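Local coordinates for protein integral membrane indolylacetylinositol arabinosyltransferase EmbB (Mycolicibacterium smegmatis MC2 155, PDB 7BVC) that probably transfers arabinose units to build the arabinan of mycobacterial cell-wall arabinogalactan, as a membrane-embedded glycosyltransferase, at residues T216-K222 against F480-T484; L622-A627 against I654-F659; I779-R784 against Y794-R798; L885-R890 against I923-A929. All blocks are in the same frame, centred on the assembly; numbering follows the deposited sequence.

Interaction 1 (T216-K222 against F480-T484); sequences THPTALK and FADQT
Lys222 points straight at the facing loop 480-484: CG is anti to the backbone N (chi1 -155°) and the chain beyond it is extended, which carries the ammonium group in end-on among backbone carbonyls. NZ donates to Phe480 O at 3.1 Å, lying 34° out of that carbonyl's plane, and sits 2.9 Å from Gln483 O. Between those two carbonyls the loop bends round the ammonium. The Phe480 ring itself turns away and packs on Ile485 and Val488 of the following helix, so Phe480 serves the lysine through its backbone alone. Pro218 lies alongside, its ring methylenes facing Ala481 O, with CG nearest at 3.9 Å. At the far end Thr216 and Asp482 meet: Thr216 OG1 is 3.0 Å from Asp482 O, while the carboxylate reaches back toward the strand, OD1 3.2 Å from Thr216 O, two acceptors that form no bond. The Gln483 side chain turns to the next helix, where OE1 pairs with Thr487 OG1.

The contact sets strand 216-218, paired with strand 49-55 through His217 and Thr50, and the start of helix 220-224 against the connection between helices 476-479 and 485-497. The Gln483 side chain is about 14 Å from bound ethambutol. Phe480 is where helix 476-479 gives up its helical geometry, so a lysine charge at its carbonyl would probably be favoured by the helix's negative end, and the carbonyl oxygens probably help to offset the charge of the buried lysine.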
# COMPACT_ATOMS: atom_id res chain seq x y z
N THR B 216 -21.04 8.44 -34.28
CA THR B 216 -20.86 8.39 -35.72
C THR B 216 -21.36 7.06 -36.26
O THR B 216 -21.69 6.14 -35.51
CB THR B 216 -19.38 8.58 -36.10
OG1 THR B 216 -18.62 7.45 -35.64
CG2 THR B 216 -18.82 9.85 -35.48
N HIS B 217 -21.42 6.97 -37.59
CA HIS B 217 -21.79 5.74 -38.28
C HIS B 217 -21.11 5.76 -39.64
O HIS B 217 -21.08 6.82 -40.29
CB HIS B 217 -23.31 5.59 -38.45
CG HIS B 217 -23.93 6.61 -39.35
ND1 HIS B 217 -23.98 6.46 -40.72
CD2 HIS B 217 -24.53 7.79 -39.08
CE1 HIS B 217 -24.58 7.51 -41.25
NE2 HIS B 217 -24.93 8.33 -40.28
N PRO B 218 -20.57 4.64 -40.10
CA PRO B 218 -19.76 4.65 -41.32
C PRO B 218 -20.59 4.95 -42.56
O PRO B 218 -21.81 4.82 -42.57
CB PRO B 218 -19.18 3.23 -41.37
CG PRO B 218 -20.19 2.41 -40.66
CD PRO B 218 -20.73 3.28 -39.56
N THR B 219 -19.89 5.35 -43.61
CA THR B 219 -20.51 5.67 -44.89
C THR B 219 -20.50 4.43 -45.78
O THR B 219 -20.15 3.33 -45.36
CB THR B 219 -19.80 6.85 -45.54
OG1 THR B 219 -18.39 6.60 -45.58
CG2 THR B 219 -20.07 8.12 -44.77
N ALA B 220 -20.89 4.60 -47.05
CA ALA B 220 -20.88 3.49 -47.98
C ALA B 220 -19.46 3.05 -48.33
O ALA B 220 -19.21 1.87 -48.55
CB ALA B 220 -21.64 3.86 -49.25
N LEU B 221 -18.52 4.00 -48.36
CA LEU B 221 -17.14 3.66 -48.69
C LEU B 221 -16.50 2.83 -47.58
O LEU B 221 -15.86 1.81 -47.85
CB LEU B 221 -16.34 4.94 -48.95
CG LEU B 221 -15.02 4.79 -49.70
CD1 LEU B 221 -15.27 4.26 -51.10
CD2 LEU B 221 -14.29 6.12 -49.75
N LYS B 222 -16.67 3.26 -46.33
CA LYS B 222 -16.10 2.53 -45.20
C LYS B 222 -16.78 1.19 -44.97
O LYS B 222 -16.23 0.35 -44.26
CB LYS B 222 -16.19 3.38 -43.93
CG LYS B 222 -15.15 3.04 -42.88
CD LYS B 222 -15.43 3.75 -41.57
CE LYS B 222 -14.36 3.43 -40.54
NZ LYS B 222 -14.75 3.91 -39.18
N PHE B 480 -12.25 -0.95 -35.75
CA PHE B 480 -12.58 0.39 -36.24
C PHE B 480 -13.85 0.38 -37.08
O PHE B 480 -13.95 1.10 -38.08
CB PHE B 480 -11.42 0.95 -37.05
CG PHE B 480 -10.23 1.31 -36.21
CD1 PHE B 480 -10.20 2.51 -35.51
CD2 PHE B 480 -9.15 0.46 -36.10
CE1 PHE B 480 -9.11 2.85 -34.74
CE2 PHE B 480 -8.06 0.79 -35.33
CZ PHE B 480 -8.04 1.98 -34.65
N ALA B 481 -14.84 -0.42 -36.69
CA ALA B 481 -16.10 -0.46 -37.43
C ALA B 481 -16.92 0.80 -37.18
O ALA B 481 -17.38 1.45 -38.12
CB ALA B 481 -16.90 -1.70 -37.05
N ASP B 482 -17.11 1.16 -35.91
CA ASP B 482 -17.86 2.36 -35.55
C ASP B 482 -16.98 3.55 -35.20
O ASP B 482 -17.36 4.69 -35.48
CB ASP B 482 -18.80 2.06 -34.37
CG ASP B 482 -19.89 3.10 -34.22
OD1 ASP B 482 -20.89 3.04 -34.96
OD2 ASP B 482 -19.76 3.98 -33.34
N GLN B 483 -15.81 3.31 -34.61
CA GLN B 483 -14.97 4.39 -34.11
C GLN B 483 -14.03 4.87 -35.21
O GLN B 483 -14.17 4.51 -36.38
CB GLN B 483 -14.23 3.92 -32.85
CG GLN B 483 -15.05 4.03 -31.58
CD GLN B 483 -15.68 5.39 -31.42
OE1 GLN B 483 -15.02 6.42 -31.54
NE2 GLN B 483 -16.98 5.41 -31.15
N THR B 484 -13.05 5.70 -34.83
CA THR B 484 -12.15 6.34 -35.77
C THR B 484 -10.83 6.58 -35.05
O THR B 484 -10.79 6.70 -33.82
CB THR B 484 -12.76 7.65 -36.30
OG1 THR B 484 -13.89 7.33 -37.13
CG2 THR B 484 -11.78 8.45 -37.12

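Interaction 2 (L622-A627 against I654-F659); sequences LAFCFA and ISAIFF
Ser655 O accepts the N-H of Phe659 at 2.9 Å, and the methyl of Ala623 from the other helix settles against the same turn, its CB 3.6 Å from that oxygen. The fit is reciprocal: Ser655 CB lies 3.3 Å from Ala623 O, and the two CA atoms are 4.4 Å apart. The serine hydroxyl is partnered, by a weak bond, with Gln653 NE2. No hydrogen bond passes between the segments, and small side chains let the backbones approach closely.

This is where the last turn of helix 608-625 meets the first turns of helix 654-675, two membrane helices of the GT-C-type domain joined by a long link without helix or strand. Beside the small residues the contact is aromatic. Phe658 CB rests on Ala623 CB at 3.5 Å, and its ring carries Leu622 CD1 over one face, toward the rim. Phe626 comes at that ring obliquely, centroids 5.8 Å apart and planes at 44°, with CD2 next to Phe658 CE2. On its other flank, Phe626 CD1 touches Ile654 CG2 at 4.3 Å. Met698, Phe697 and Val701 of helix 690-712 pack against this aromatic cluster. Phe659 turns elsewhere: it touches bound cardiolipin and stacks on an aromatic side chain of another protein chain.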
# COMPACT_ATOMS: atom_id res chain seq x y z
N LEU B 622 0.60 -24.27 1.29
CA LEU B 622 -0.73 -24.39 1.90
C LEU B 622 -0.87 -23.46 3.10
O LEU B 622 -1.88 -22.75 3.24
CB LEU B 622 -0.99 -25.84 2.30
CG LEU B 622 -1.85 -26.68 1.36
CD1 LEU B 622 -2.03 -28.07 1.93
CD2 LEU B 622 -3.19 -26.01 1.14
N ALA B 623 0.13 -23.46 3.98
CA ALA B 623 0.13 -22.56 5.13
C ALA B 623 0.05 -21.11 4.69
O ALA B 623 -0.62 -20.29 5.33
CB ALA B 623 1.38 -22.79 5.98
N PHE B 624 0.73 -20.75 3.60
CA PHE B 624 0.63 -19.39 3.09
C PHE B 624 -0.78 -19.10 2.59
O PHE B 624 -1.29 -17.99 2.77
CB PHE B 624 1.64 -19.16 1.97
CG PHE B 624 1.37 -17.92 1.16
CD1 PHE B 624 1.67 -16.67 1.66
CD2 PHE B 624 0.79 -18.02 -0.10
CE1 PHE B 624 1.41 -15.53 0.92
CE2 PHE B 624 0.53 -16.88 -0.84
CZ PHE B 624 0.84 -15.64 -0.33
N CYS B 625 -1.41 -20.07 1.94
CA CYS B 625 -2.77 -19.87 1.42
C CYS B 625 -3.75 -19.61 2.55
O CYS B 625 -4.56 -18.67 2.48
CB CYS B 625 -3.21 -21.09 0.61
SG CYS B 625 -2.30 -21.34 -0.92
N PHE B 626 -3.71 -20.43 3.60
CA PHE B 626 -4.72 -20.38 4.65
C PHE B 626 -4.51 -19.25 5.66
O PHE B 626 -5.10 -19.30 6.75
CB PHE B 626 -4.79 -21.72 5.38
CG PHE B 626 -5.88 -22.61 4.88
CD1 PHE B 626 -7.16 -22.51 5.39
CD2 PHE B 626 -5.63 -23.56 3.91
CE1 PHE B 626 -8.17 -23.32 4.93
CE2 PHE B 626 -6.63 -24.38 3.45
CZ PHE B 626 -7.91 -24.26 3.96
N ALA B 627 -3.69 -18.24 5.35
CA ALA B 627 -3.37 -17.17 6.28
C ALA B 627 -4.11 -15.88 5.97
O ALA B 627 -3.55 -14.79 6.09
CB ALA B 627 -1.87 -16.92 6.30
N ILE B 654 -5.22 -22.00 11.49
CA ILE B 654 -4.99 -23.18 10.66
C ILE B 654 -3.68 -23.09 9.88
O ILE B 654 -3.08 -24.13 9.58
CB ILE B 654 -6.18 -23.40 9.70
CG1 ILE B 654 -7.49 -23.40 10.47
CG2 ILE B 654 -6.03 -24.72 8.96
CD1 ILE B 654 -8.69 -23.82 9.65
N SER B 655 -3.21 -21.88 9.56
CA SER B 655 -1.92 -21.75 8.91
C SER B 655 -0.78 -22.16 9.83
O SER B 655 0.26 -22.63 9.35
CB SER B 655 -1.72 -20.31 8.43
OG SER B 655 -1.67 -19.41 9.52
N ALA B 656 -0.95 -22.01 11.14
CA ALA B 656 0.08 -22.42 12.08
C ALA B 656 0.25 -23.93 12.09
O ALA B 656 1.37 -24.44 12.21
CB ALA B 656 -0.24 -21.91 13.48
N ILE B 657 -0.85 -24.67 11.95
CA ILE B 657 -0.77 -26.13 11.91
C ILE B 657 -0.00 -26.59 10.67
O ILE B 657 0.87 -27.46 10.75
CB ILE B 657 -2.17 -26.74 11.96
CG1 ILE B 657 -2.90 -26.28 13.23
CG2 ILE B 657 -2.10 -28.25 11.91
CD1 ILE B 657 -4.28 -26.87 13.39
N PHE B 658 -0.31 -26.01 9.51
CA PHE B 658 0.41 -26.36 8.30
C PHE B 658 1.87 -25.93 8.37
O PHE B 658 2.74 -26.63 7.85
CB PHE B 658 -0.27 -25.73 7.08
CG PHE B 658 -1.55 -26.40 6.70
CD1 PHE B 658 -1.61 -27.77 6.51
CD2 PHE B 658 -2.71 -25.66 6.52
CE1 PHE B 658 -2.79 -28.39 6.15
CE2 PHE B 658 -3.89 -26.27 6.16
CZ PHE B 658 -3.93 -27.63 5.98
N PHE B 659 2.16 -24.80 9.02
CA PHE B 659 3.54 -24.38 9.19
C PHE B 659 4.31 -25.35 10.08
O PHE B 659 5.48 -25.66 9.81
CB PHE B 659 3.60 -22.97 9.76
CG PHE B 659 4.96 -22.36 9.74
CD1 PHE B 659 5.53 -21.94 8.54
CD2 PHE B 659 5.68 -22.19 10.90
CE1 PHE B 659 6.79 -21.38 8.52
CE2 PHE B 659 6.94 -21.63 10.89
CZ PHE B 659 7.49 -21.22 9.69

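Interaction 3 (I779-R784 against Y794-R798); sequences IAEAIR and YDWNR
One face of the Trp796 indole carries Arg784 CG, toward the rim: it stands 3.9 Å from the centroid of the six-membered ring, a CH-pi contact over the face. Ile779 CD1 approaches obliquely at the pyrrole end, on the same side of the ring plane, 3.7 Å from Trp796 CD1. The guanidinium of Arg784 is used edge-on. Its NE donates to Trp796 O at 2.9 Å, nearly straight at 163°, with the acceptor close to the guanidinium plane and the donor in the carbonyl plane.

Both segments belong to the long irregular connection between strands 737-739 and 826-827 in the C-terminal domain, whose sequence family falls in a clan of galactose-binding-like folds. Arg784 manages both contacts because CG is anti to the backbone N (chi1 -168°) and the chain stays extended as far as NE. CG is thereby set over the six-membered ring while CD and NE pass beyond its rim, and NE meets the carbonyl of the same tryptophan. A single arginine thus grips both ends of Trp796, side chain and backbone, and the bond through NE restrains the turn of the guanidinium, which lies 29° from the ring plane. Ala782 and the carbonyl of Ile783 border the buried indole obliquely. Ile779 is also tied by a backbone hydrogen bond to Trp913. At the other end of the contact, the CG2 branch of Ile779 lies against the Asp795 carboxylate, 3.3 Å from OD1.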
# COMPACT_ATOMS: atom_id res chain seq x y z
N ILE B 779 -24.41 13.79 11.43
CA ILE B 779 -25.24 13.56 10.26
C ILE B 779 -25.64 12.09 10.20
O ILE B 779 -25.11 11.25 10.92
CB ILE B 779 -24.54 14.00 8.96
CG1 ILE B 779 -23.14 13.40 8.90
CG2 ILE B 779 -24.47 15.51 8.88
CD1 ILE B 779 -22.34 13.86 7.72
N ALA B 780 -26.59 11.80 9.31
CA ALA B 780 -27.16 10.46 9.19
C ALA B 780 -26.22 9.55 8.42
O ALA B 780 -25.96 9.78 7.23
CB ALA B 780 -28.53 10.53 8.51
N GLU B 781 -25.71 8.52 9.09
CA GLU B 781 -24.94 7.45 8.46
C GLU B 781 -23.71 7.98 7.72
O GLU B 781 -23.40 7.56 6.61
CB GLU B 781 -25.81 6.63 7.51
CG GLU B 781 -27.06 6.06 8.16
CD GLU B 781 -27.93 5.30 7.18
OE1 GLU B 781 -27.42 4.90 6.11
OE2 GLU B 781 -29.13 5.10 7.48
N ALA B 782 -22.99 8.90 8.36
CA ALA B 782 -21.77 9.45 7.79
C ALA B 782 -20.99 10.15 8.89
O ALA B 782 -21.45 10.26 10.03
CB ALA B 782 -22.07 10.41 6.63
N ILE B 783 -19.79 10.62 8.55
CA ILE B 783 -18.95 11.35 9.48
C ILE B 783 -18.45 12.61 8.78
O ILE B 783 -17.52 12.55 7.97
CB ILE B 783 -17.78 10.48 9.98
CG1 ILE B 783 -18.30 9.26 10.74
CG2 ILE B 783 -16.85 11.29 10.87
CD1 ILE B 783 -17.23 8.27 11.12
N ARG B 784 -19.07 13.74 9.09
CA ARG B 784 -18.74 14.98 8.40
C ARG B 784 -17.32 15.43 8.73
O ARG B 784 -16.97 15.59 9.90
CB ARG B 784 -19.73 16.08 8.78
CG ARG B 784 -19.64 17.30 7.89
CD ARG B 784 -20.20 18.54 8.56
NE ARG B 784 -20.27 19.68 7.64
CZ ARG B 784 -19.23 20.42 7.30
NH1 ARG B 784 -19.39 21.44 6.46
NH2 ARG B 784 -18.02 20.16 7.79
N TYR B 794 -27.36 16.10 1.22
CA TYR B 794 -27.73 17.50 1.36
C TYR B 794 -27.35 18.04 2.73
O TYR B 794 -26.86 19.17 2.84
CB TYR B 794 -29.23 17.67 1.12
CG TYR B 794 -29.73 19.07 1.40
CD1 TYR B 794 -29.05 20.18 0.92
CD2 TYR B 794 -30.88 19.28 2.15
CE1 TYR B 794 -29.49 21.46 1.18
CE2 TYR B 794 -31.33 20.56 2.42
CZ TYR B 794 -30.63 21.64 1.93
OH TYR B 794 -31.08 22.92 2.19
N ASP B 795 -27.53 17.25 3.77
CA ASP B 795 -27.34 17.73 5.14
C ASP B 795 -25.88 17.94 5.51
O ASP B 795 -25.63 18.21 6.69
CB ASP B 795 -28.00 16.77 6.13
CG ASP B 795 -27.57 15.33 5.92
OD1 ASP B 795 -26.43 14.98 6.29
OD2 ASP B 795 -28.38 14.55 5.38
N TRP B 796 -24.91 17.84 4.60
CA TRP B 796 -23.54 18.22 4.96
C TRP B 796 -23.41 19.72 5.15
O TRP B 796 -22.65 20.17 6.02
CB TRP B 796 -22.56 17.75 3.90
CG TRP B 796 -21.97 16.41 4.15
CD1 TRP B 796 -22.65 15.23 4.32
CD2 TRP B 796 -20.58 16.09 4.28
NE1 TRP B 796 -21.76 14.21 4.53
CE2 TRP B 796 -20.49 14.71 4.52
CE3 TRP B 796 -19.41 16.85 4.21
CZ2 TRP B 796 -19.27 14.06 4.69
CZ3 TRP B 796 -18.20 16.20 4.38
CH2 TRP B 796 -18.14 14.83 4.62
N ASN B 797 -24.13 20.51 4.36
CA ASN B 797 -24.07 21.96 4.40
C ASN B 797 -25.44 22.47 4.85
O ASN B 797 -26.32 22.73 4.02
CB ASN B 797 -23.68 22.53 3.03
CG ASN B 797 -22.63 21.69 2.34
OD1 ASN B 797 -21.50 21.58 2.81
ND2 ASN B 797 -23.00 21.09 1.22
N ARG B 798 -25.61 22.61 6.15
CA ARG B 798 -26.86 23.06 6.74
C ARG B 798 -26.55 23.78 8.04
O ARG B 798 -25.49 23.55 8.64
CB ARG B 798 -27.83 21.89 6.97
CG ARG B 798 -28.85 21.71 5.87
CD ARG B 798 -29.75 20.51 6.12
NE ARG B 798 -30.78 20.79 7.11
CZ ARG B 798 -31.73 19.93 7.47
NH1 ARG B 798 -31.76 18.72 6.92
NH2 ARG B 798 -32.63 20.27 8.37

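Interaction 4 (L885-R890 against I923-A929); sequences LEYATR and IPDDAVA
With CG lodged between its backbone N and carbonyl carbon (chi1 51°), Tyr887 brings its ring against Ile923 and Pro924. Pro924 CD sits over one face, 4.0 Å from the ring centroid, in a CH-pi contact, and the two side chains cross at about a right angle. Ile923 CG2 and Ala927 CB reach the base of the tyrosine instead, 3.9 Å and 4.1 Å from Tyr887 CB. Just past the strand, Val928 CG2 touches Arg890 CG at 3.5 Å. The arginine chain bends at chi3 beyond that point, and its guanidinium stays near Asp926 without contact between the charged atoms.

The backbones are joined round Ala888. Its N-H donates to Ala929 O and its carbonyl accepts from Val928 N, both at 2.9 Å. Two consecutive residues thus face one, with Val928 in near-helical geometry and Ala929 extended, backbone angles consistent with a classic beta bulge. CA-H...O contacts flank the pair, from Tyr887 CA to Ala929 O and from Ala927 CA to Ala888 O.

This irregular pair lies at the entry to strand 929-936, which runs between strands 837-845 and 882-889 in an antiparallel sheet. Trp843 of strand 837-845 packs on Ala888 and Ala929, Glu886 forms salt bridges with Arg901 and Arg931, and Leu885 reaches Val860 and Ile862 of strand 860-866 in the neighbouring sheet.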
# COMPACT_ATOMS: atom_id res chain seq x y z
N LEU B 885 -33.60 -2.11 25.66
CA LEU B 885 -35.05 -2.03 25.50
C LEU B 885 -35.69 -2.98 26.50
O LEU B 885 -35.56 -4.20 26.36
CB LEU B 885 -35.45 -2.39 24.07
CG LEU B 885 -36.82 -1.91 23.64
CD1 LEU B 885 -36.72 -0.47 23.16
CD2 LEU B 885 -37.41 -2.80 22.56
N GLU B 886 -36.39 -2.43 27.48
CA GLU B 886 -37.10 -3.24 28.46
C GLU B 886 -38.55 -3.42 28.04
O GLU B 886 -39.20 -2.47 27.59
CB GLU B 886 -37.02 -2.60 29.85
CG GLU B 886 -35.79 -2.98 30.64
CD GLU B 886 -36.07 -3.07 32.12
OE1 GLU B 886 -37.18 -2.71 32.55
OE2 GLU B 886 -35.17 -3.50 32.87
N TYR B 887 -39.06 -4.64 28.19
CA TYR B 887 -40.45 -4.94 27.87
C TYR B 887 -41.15 -5.46 29.12
O TYR B 887 -40.57 -6.22 29.90
CB TYR B 887 -40.55 -5.96 26.74
CG TYR B 887 -39.73 -7.21 26.91
CD1 TYR B 887 -40.22 -8.31 27.61
CD2 TYR B 887 -38.46 -7.31 26.35
CE1 TYR B 887 -39.47 -9.45 27.75
CE2 TYR B 887 -37.70 -8.45 26.49
CZ TYR B 887 -38.21 -9.52 27.20
OH TYR B 887 -37.46 -10.66 27.34
N ALA B 888 -42.39 -5.04 29.30
CA ALA B 888 -43.17 -5.32 30.50
C ALA B 888 -44.27 -6.32 30.20
O ALA B 888 -44.50 -6.71 29.05
CB ALA B 888 -43.75 -4.02 31.07
N THR B 889 -44.97 -6.74 31.26
CA THR B 889 -46.10 -7.65 31.15
C THR B 889 -47.24 -7.09 32.00
O THR B 889 -47.09 -6.08 32.69
CB THR B 889 -45.75 -9.07 31.60
OG1 THR B 889 -45.78 -9.14 33.03
CG2 THR B 889 -44.37 -9.48 31.11
N ARG B 890 -48.39 -7.77 31.95
CA ARG B 890 -49.55 -7.38 32.73
C ARG B 890 -49.57 -8.13 34.06
O ARG B 890 -48.60 -8.78 34.45
CB ARG B 890 -50.84 -7.65 31.96
CG ARG B 890 -51.22 -6.60 30.94
CD ARG B 890 -52.46 -7.04 30.18
NE ARG B 890 -52.18 -8.17 29.30
CZ ARG B 890 -53.12 -8.89 28.70
NH1 ARG B 890 -54.40 -8.60 28.88
NH2 ARG B 890 -52.79 -9.91 27.92
N ILE B 923 -38.92 -10.25 21.72
CA ILE B 923 -40.01 -9.79 22.57
C ILE B 923 -41.14 -10.82 22.51
O ILE B 923 -41.67 -11.09 21.43
CB ILE B 923 -40.50 -8.40 22.15
CG1 ILE B 923 -39.31 -7.54 21.70
CG2 ILE B 923 -41.22 -7.71 23.28
CD1 ILE B 923 -39.70 -6.19 21.17
N PRO B 924 -41.53 -11.41 23.64
CA PRO B 924 -42.57 -12.46 23.60
C PRO B 924 -43.94 -11.93 23.22
O PRO B 924 -44.10 -10.73 22.98
CB PRO B 924 -42.56 -13.01 25.04
CG PRO B 924 -42.02 -11.89 25.86
CD PRO B 924 -41.01 -11.21 25.00
N ASP B 925 -44.92 -12.82 23.15
CA ASP B 925 -46.27 -12.43 22.76
C ASP B 925 -47.11 -11.95 23.93
O ASP B 925 -48.27 -11.56 23.74
CB ASP B 925 -46.97 -13.61 22.06
CG ASP B 925 -48.31 -13.23 21.45
OD1 ASP B 925 -48.47 -12.05 21.06
OD2 ASP B 925 -49.19 -14.10 21.36
N ASP B 926 -46.55 -11.93 25.14
CA ASP B 926 -47.25 -11.43 26.31
C ASP B 926 -46.73 -10.06 26.73
O ASP B 926 -47.23 -9.48 27.70
CB ASP B 926 -47.14 -12.43 27.46
CG ASP B 926 -48.21 -12.25 28.52
OD1 ASP B 926 -49.18 -13.04 28.52
OD2 ASP B 926 -48.09 -11.34 29.36
N ALA B 927 -45.75 -9.52 26.02
CA ALA B 927 -45.24 -8.19 26.33
C ALA B 927 -46.31 -7.14 26.07
O ALA B 927 -47.05 -7.21 25.09
CB ALA B 927 -43.99 -7.89 25.49
N VAL B 928 -46.39 -6.16 26.97
CA VAL B 928 -47.45 -5.16 26.95
C VAL B 928 -46.91 -3.78 26.61
O VAL B 928 -47.57 -3.02 25.89
CB VAL B 928 -48.20 -5.14 28.29
CG1 VAL B 928 -49.41 -4.22 28.22
CG2 VAL B 928 -48.61 -6.54 28.67
N ALA B 929 -45.73 -3.43 27.11
CA ALA B 929 -45.17 -2.11 26.86
C ALA B 929 -43.66 -2.21 26.78
O ALA B 929 -43.06 -3.23 27.11
CB ALA B 929 -45.59 -1.11 27.94

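From the N terminus the four contacts come strictly in series; none nests in or crosses another. Interaction 1 closes the longest loop, 257 intervening residues, more than half of them helical, tying the strand that leads into the membrane domain to a turn between later helices. Interaction 2 then joins consecutive membrane helices across a 26-residue link, on the opposite side of the chain's centre. The last two lie in the C-terminal domain: interaction 3 pins a nine-residue excursion within one long loop, and interaction 4 returns a 32-residue segment to its sheet. Their centres are 36 Å apart, the closest two of the four, and no pair touches.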